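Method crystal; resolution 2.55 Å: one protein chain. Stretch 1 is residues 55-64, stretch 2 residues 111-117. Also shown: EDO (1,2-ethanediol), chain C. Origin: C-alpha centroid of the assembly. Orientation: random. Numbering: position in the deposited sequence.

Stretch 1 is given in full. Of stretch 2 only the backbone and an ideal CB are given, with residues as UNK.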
ATOM      1  N   ASN B  55     -21.545  32.929  42.749  1.00 39.72           N
ATOM      2  CA  ASN B  55     -22.897  32.326  42.586  1.00 40.21           C
ATOM      3  C   ASN B  55     -23.861  33.354  41.977  1.00 40.99           C
ATOM      4  O   ASN B  55     -24.791  32.924  41.272  1.00 41.25           O
ATOM      5  CB  ASN B  55     -23.443  31.775  43.906  1.00 40.07           C
ATOM      6  CG  ASN B  55     -22.720  30.523  44.359  1.00 39.86           C
ATOM      7  OD1 ASN B  55     -21.861  30.578  45.235  1.00 39.70           O
ATOM      8  ND2 ASN B  55     -23.048  29.395  43.752  1.00 39.77           N
ATOM      9  N   VAL B  56     -23.650  34.649  42.245  1.00 41.75           N
ATOM     10  CA  VAL B  56     -24.461  35.775  41.690  1.00 42.42           C
ATOM     11  C   VAL B  56     -24.043  35.998  40.230  1.00 43.16           C
ATOM     12  O   VAL B  56     -24.938  36.094  39.368  1.00 43.25           O
ATOM     13  CB  VAL B  56     -24.301  37.062  42.525  1.00 42.56           C
ATOM     14  CG1 VAL B  56     -25.106  38.221  41.953  1.00 42.77           C
ATOM     15  CG2 VAL B  56     -24.665  36.839  43.985  1.00 42.56           C
ATOM     16  N   TYR B  57     -22.733  36.083  39.977  1.00 44.02           N
ATOM     17  CA  TYR B  57     -22.123  36.215  38.627  1.00 44.71           C
ATOM     18  C   TYR B  57     -22.509  35.008  37.760  1.00 45.46           C
ATOM     19  O   TYR B  57     -22.656  35.181  36.535  1.00 45.73           O
ATOM     20  CB  TYR B  57     -20.599  36.334  38.721  1.00 44.56           C
ATOM     21  CG  TYR B  57     -20.087  37.653  39.245  1.00 44.80           C
ATOM     22  CD1 TYR B  57     -20.219  38.818  38.506  1.00 45.21           C
ATOM     23  CD2 TYR B  57     -19.442  37.736  40.469  1.00 44.79           C
ATOM     24  CE1 TYR B  57     -19.740  40.032  38.974  1.00 45.41           C
ATOM     25  CE2 TYR B  57     -18.958  38.941  40.954  1.00 45.03           C
ATOM     26  CZ  TYR B  57     -19.106  40.095  40.203  1.00 45.45           C
ATOM     27  OH  TYR B  57     -18.626  41.285  40.671  1.00 45.63           O
ATOM     28  N   ALA B  58     -22.665  33.830  38.377  1.00 46.38           N
ATOM     29  CA  ALA B  58     -22.938  32.542  37.694  1.00 47.31           C
ATOM     30  C   ALA B  58     -24.401  32.456  37.238  1.00 48.74           C
ATOM     31  O   ALA B  58     -24.673  31.614  36.374  1.00 49.02           O
ATOM     32  CB  ALA B  58     -22.585  31.381  38.590  1.00 47.03           C
ATOM     33  N   MET B  59     -25.303  33.277  37.790  1.00 50.41           N
ATOM     34  CA  MET B  59     -26.738  33.309  37.384  1.00 51.78           C
ATOM     35  C   MET B  59     -26.838  33.986  36.019  1.00 52.65           C
ATOM     36  O   MET B  59     -25.942  34.738  35.640  1.00 52.57           O
ATOM     37  CB  MET B  59     -27.610  34.086  38.378  1.00 52.50           C
ATOM     38  CG  MET B  59     -27.364  33.743  39.835  1.00 52.82           C
ATOM     39  SD  MET B  59     -28.507  34.577  40.971  1.00 53.78           S
ATOM     40  CE  MET B  59     -28.124  36.297  40.645  1.00 53.45           C
ATOM     41  N   PRO B  60     -27.920  33.750  35.239  1.00 53.85           N
ATOM     42  CA  PRO B  60     -28.162  34.521  34.018  1.00 54.61           C
ATOM     43  C   PRO B  60     -28.323  36.008  34.334  1.00 55.39           C
ATOM     44  O   PRO B  60     -28.917  36.356  35.353  1.00 55.43           O
ATOM     45  CB  PRO B  60     -29.468  33.945  33.447  1.00 54.74           C
ATOM     46  CG  PRO B  60     -29.621  32.592  34.117  1.00 54.47           C
ATOM     47  CD  PRO B  60     -28.949  32.725  35.468  1.00 54.02           C
ATOM     48  N   PRO B  61     -27.803  36.932  33.489  1.00 56.22           N
ATOM     49  CA  PRO B  61     -27.877  38.369  33.776  1.00 56.82           C
ATOM     50  C   PRO B  61     -29.301  38.897  34.030  1.00 57.39           C
ATOM     51  O   PRO B  61     -29.445  39.835  34.799  1.00 57.54           O
ATOM     52  CB  PRO B  61     -27.302  39.028  32.510  1.00 56.91           C
ATOM     53  CG  PRO B  61     -26.416  37.963  31.901  1.00 56.59           C
ATOM     54  CD  PRO B  61     -27.101  36.652  32.226  1.00 56.37           C
ATOM     55  N   GLN B  62     -30.303  38.289  33.384  1.00 57.78           N
ATOM     56  CA  GLN B  62     -31.740  38.666  33.487  1.00 58.13           C
ATOM     57  C   GLN B  62     -32.234  38.404  34.915  1.00 57.16           C
ATOM     58  O   GLN B  62     -33.051  39.203  35.413  1.00 57.44           O
ATOM     59  CB  GLN B  62     -32.588  37.879  32.484  1.00 59.11           C
ATOM     60  CG  GLN B  62     -32.262  38.173  31.024  1.00 60.02           C
ATOM     61  CD  GLN B  62     -31.034  37.455  30.518  1.00 60.20           C
ATOM     62  OE1 GLN B  62     -30.563  36.486  31.110  1.00 60.06           O
ATOM     63  NE2 GLN B  62     -30.500  37.934  29.406  1.00 60.57           N
ATOM     64  N   PHE B  63     -31.748  37.326  35.537  1.00 55.65           N
ATOM     65  CA  PHE B  63     -32.105  36.889  36.914  1.00 54.41           C
ATOM     66  C   PHE B  63     -31.612  37.934  37.923  1.00 53.27           C
ATOM     67  O   PHE B  63     -32.429  38.413  38.730  1.00 53.27           O
ATOM     68  CB  PHE B  63     -31.517  35.505  37.201  1.00 54.19           C
ATOM     69  CG  PHE B  63     -32.091  34.820  38.413  1.00 54.04           C
ATOM     70  CD1 PHE B  63     -31.579  35.070  39.674  1.00 53.85           C
ATOM     71  CD2 PHE B  63     -33.144  33.926  38.293  1.00 54.16           C
ATOM     72  CE1 PHE B  63     -32.105  34.441  40.792  1.00 53.82           C
ATOM     73  CE2 PHE B  63     -33.671  33.299  39.410  1.00 54.12           C
ATOM     74  CZ  PHE B  63     -33.151  33.557  40.658  1.00 53.99           C
ATOM     75  N   TRP B  64     -30.317  38.268  37.868  1.00 52.06           N
ATOM     76  CA  TRP B  64     -29.659  39.322  38.690  1.00 51.14           C
ATOM     77  C   TRP B  64     -30.533  40.583  38.688  1.00 51.55           C
ATOM     78  O   TRP B  64     -30.931  41.037  39.780  1.00 50.82           O
ATOM     79  CB  TRP B  64     -28.249  39.615  38.153  1.00 50.15           C
ATOM     80  CG  TRP B  64     -27.376  40.443  39.047  1.00 49.33           C
ATOM     81  CD1 TRP B  64     -27.769  41.334  40.004  1.00 49.08           C
ATOM     82  CD2 TRP B  64     -25.938  40.482  39.037  1.00 48.85           C
ATOM     83  NE1 TRP B  64     -26.679  41.907  40.601  1.00 48.80           N
ATOM     84  CE2 TRP B  64     -25.541  41.406  40.028  1.00 48.70           C
ATOM     85  CE3 TRP B  64     -24.947  39.824  38.298  1.00 48.69           C
ATOM     86  CZ2 TRP B  64     -24.201  41.683  40.296  1.00 48.70           C
ATOM     87  CZ3 TRP B  64     -23.623  40.099  38.563  1.00 48.64           C
ATOM     88  CH2 TRP B  64     -23.257  41.018  39.549  1.00 48.73           C
ATOM     89  N   UNK B 111     -29.902  43.823  46.917  1.00 40.65           N
ATOM     90  CA  UNK B 111     -29.271  42.826  47.826  1.00 40.22           C
ATOM     91  C   UNK B 111     -28.152  42.087  47.082  1.00 39.85           C
ATOM     92  O   UNK B 111     -27.081  41.885  47.691  1.00 39.70           O
ATOM     93  CB  UNK B 111     -30.306  41.827  48.348  1.00 40.22           C
ATOM     94  N   UNK B 112     -28.385  41.701  45.823  1.00 39.64           N
ATOM     95  CA  UNK B 112     -27.386  41.025  44.952  1.00 39.47           C
ATOM     96  C   UNK B 112     -26.156  41.925  44.793  1.00 39.56           C
ATOM     97  O   UNK B 112     -25.024  41.412  44.890  1.00 39.31           O
ATOM     98  CB  UNK B 112     -27.983  40.697  43.582  1.00 39.47           C
ATOM     99  N   UNK B 113     -26.380  43.222  44.559  1.00 40.02           N
ATOM    100  CA  UNK B 113     -25.309  44.237  44.362  1.00 40.17           C
ATOM    101  C   UNK B 113     -24.491  44.355  45.654  1.00 40.14           C
ATOM    102  O   UNK B 113     -23.256  44.233  45.572  1.00 40.16           O
ATOM    103  CB  UNK B 113     -25.897  45.596  43.977  1.00 40.17           C
ATOM    104  N   UNK B 114     -25.161  44.553  46.793  1.00 40.26           N
ATOM    105  CA  UNK B 114     -24.532  44.708  48.135  1.00 40.40           C
ATOM    106  C   UNK B 114     -23.661  43.481  48.439  1.00 39.94           C
ATOM    107  O   UNK B 114     -22.513  43.672  48.894  1.00 40.03           O
ATOM    108  CB  UNK B 114     -25.594  44.883  49.222  1.00 40.40           C
ATOM    109  N   UNK B 115     -24.195  42.279  48.193  1.00 39.42           N
ATOM    110  CA  UNK B 115     -23.536  40.966  48.436  1.00 38.94           C
ATOM    111  C   UNK B 115     -22.218  40.902  47.654  1.00 38.97           C
ATOM    112  O   UNK B 115     -21.175  40.568  48.252  1.00 38.76           O
ATOM    113  CB  UNK B 115     -24.449  39.809  48.027  1.00 38.94           C
ATOM    114  N   UNK B 116     -22.273  41.226  46.360  1.00 39.27           N
ATOM    115  CA  UNK B 116     -21.103  41.244  45.431  1.00 39.50           C
ATOM    116  C   UNK B 116     -20.152  42.376  45.843  1.00 39.92           C
ATOM    117  O   UNK B 116     -18.939  42.111  45.944  1.00 40.03           O
ATOM    118  CB  UNK B 116     -21.551  41.430  43.980  1.00 39.50           C
ATOM    119  N   UNK B 117     -20.692  43.578  46.078  1.00 40.40           N
ATOM    120  CA  UNK B 117     -19.928  44.807  46.437  1.00 40.86           C
ATOM    121  C   UNK B 117     -19.097  44.556  47.702  1.00 40.64           C
ATOM    122  O   UNK B 117     -17.936  45.016  47.746  1.00 40.64           O
ATOM    123  CB  UNK B 117     -20.871  45.992  46.657  1.00 40.86           C
TER
HETATM  124  C1  EDO C 813     -26.563  44.586  37.775  1.00 72.81           C
HETATM  125  O1  EDO C 813     -25.397  44.879  38.518  1.00 72.34           O
HETATM  126  C2  EDO C 813     -26.276  44.125  36.392  1.00 73.11           C
HETATM  127  O2  EDO C 813     -25.472  42.961  36.331  1.00 73.06           O

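All seven positions of stretch 2 have helical backbone angles, so proline would be disfavoured within the run and most other residues are compatible with the main chain. At position 111 the ideal CB has no atom of stretch 1 within 5.5 Å; the contact sets no preference, and polar side chains are as suitable as any. The residue is Asn111, whose ND2 is hydrogen-bonded elsewhere in the structure.

Position 112 is the most constrained. Its CA-to-CB bond points toward stretch 1, and the ideal CB lies 3.5 Å from Trp64 NE1 and 4.1 Å from Val56 CG1. Beyond it lie Met59 CE and the ring of Phe63, an apolar surround that would suit leucine, methionine or an aromatic residue. The deposited residue is Phe112, with chi1 in the m well. Met59 CE sits over one face of its ring, 3.9 Å from the centroid and 10° off the normal, a CH-pi contact. The edge of the ring is directed toward the face of the five-membered ring of Trp64 in an offset edge-to-face pair, with planes at 76°. Phe63 CE1 approaches Phe112 CZ at 4.2 Å.

At position 113 the CA-to-CB bond runs sideways, but the ideal CB is 5.1 Å from Trp64 NE1, a donor at the edge of the indole. An acceptor on a short side chain is favoured: aspartate or asparagine, or perhaps the longer glutamate. Asp113 fills the site, and Trp64 NE1 donates a hydrogen bond to Asp113 OD1 at 3.1 Å. Asp113 OD1 also accepts a hydrogen bond from EDO O1 (3.2 Å), while EDO O2 lies over one face of the indole.

Position 114 meets nothing of stretch 1, so many residues would do; it is Gln114.

At position 115 the CA-to-CB bond again points toward stretch 1, with the ideal CB 5.0 Å from Val56 CG2. That gap leaves room for a larger apolar group, such as leucine, isoleucine or phenylalanine. Phe115 takes the t rotamer and brings CD2 to 3.8 Å from Val56 CG2.

Position 116 also points toward stretch 1, its ideal CB 4.4 Å from Tyr57 OH and 4.5 Å from Trp64 CZ2. Little depth remains, which favours valine, alanine or threonine. Val116 places CG2 3.7 Å from Val56 CG1 and 4.0 Å from Trp64 CZ2, while its CG1 packs against Tyr57 CZ at 3.5 Å and comes as near as 3.0 Å to Tyr57 OH.

At position 117 the CA-to-CB bond runs sideways and the ideal CB has nothing of stretch 1 within 5.5 Å, so many residues would do, a long polar chain among them. Lys117 makes no contact with stretch 1.

Stretch 2, residues 111-117: NFDQFVK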
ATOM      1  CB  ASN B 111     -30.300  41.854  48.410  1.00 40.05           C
ATOM      2  CG  ASN B 111     -31.109  42.453  49.542  1.00 40.04           C
ATOM      3  OD1 ASN B 111     -30.999  43.642  49.836  1.00 40.07           O
ATOM      4  ND2 ASN B 111     -31.924  41.635  50.188  1.00 39.91           N
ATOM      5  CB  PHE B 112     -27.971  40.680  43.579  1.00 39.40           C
ATOM      6  CG  PHE B 112     -28.925  39.512  43.556  1.00 39.30           C
ATOM      7  CD1 PHE B 112     -28.667  38.359  44.284  1.00 39.14           C
ATOM      8  CD2 PHE B 112     -30.067  39.551  42.772  1.00 39.51           C
ATOM      9  CE1 PHE B 112     -29.543  37.285  44.248  1.00 39.14           C
ATOM     10  CE2 PHE B 112     -30.941  38.475  42.733  1.00 39.54           C
ATOM     11  CZ  PHE B 112     -30.677  37.344  43.471  1.00 39.33           C
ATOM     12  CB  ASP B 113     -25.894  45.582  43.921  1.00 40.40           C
ATOM     13  CG  ASP B 113     -26.496  45.569  42.524  1.00 40.43           C
ATOM     14  OD1 ASP B 113     -26.031  44.770  41.688  1.00 39.95           O
ATOM     15  OD2 ASP B 113     -27.427  46.363  42.283  1.00 40.66           O
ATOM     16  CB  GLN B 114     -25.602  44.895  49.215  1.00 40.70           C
ATOM     17  CG  GLN B 114     -25.069  45.484  50.515  1.00 41.16           C
ATOM     18  CD  GLN B 114     -24.637  46.924  50.374  1.00 41.81           C
ATOM     19  OE1 GLN B 114     -25.100  47.655  49.501  1.00 42.26           O
ATOM     20  NE2 GLN B 114     -23.739  47.348  51.248  1.00 42.32           N
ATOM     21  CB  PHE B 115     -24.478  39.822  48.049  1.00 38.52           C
ATOM     22  CG  PHE B 115     -24.011  38.444  48.447  1.00 38.09           C
ATOM     23  CD1 PHE B 115     -24.072  38.027  49.768  1.00 37.99           C
ATOM     24  CD2 PHE B 115     -23.527  37.555  47.499  1.00 37.85           C
ATOM     25  CE1 PHE B 115     -23.647  36.759  50.134  1.00 37.74           C
ATOM     26  CE2 PHE B 115     -23.107  36.287  47.866  1.00 37.62           C
ATOM     27  CZ  PHE B 115     -23.166  35.891  49.181  1.00 37.62           C
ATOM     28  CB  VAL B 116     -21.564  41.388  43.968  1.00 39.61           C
ATOM     29  CG1 VAL B 116     -20.413  41.717  43.030  1.00 39.87           C
ATOM     30  CG2 VAL B 116     -22.296  40.142  43.491  1.00 39.50           C
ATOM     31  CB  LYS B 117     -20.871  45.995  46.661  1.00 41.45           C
ATOM     32  CG  LYS B 117     -20.410  47.303  46.036  1.00 42.31           C
ATOM     33  CD  LYS B 117     -21.301  48.489  46.334  1.00 42.93           C
ATOM     34  CE  LYS B 117     -22.698  48.348  45.768  1.00 43.22           C
ATOM     35  NZ  LYS B 117     -23.381  49.661  45.689  1.00 43.68           N
TER
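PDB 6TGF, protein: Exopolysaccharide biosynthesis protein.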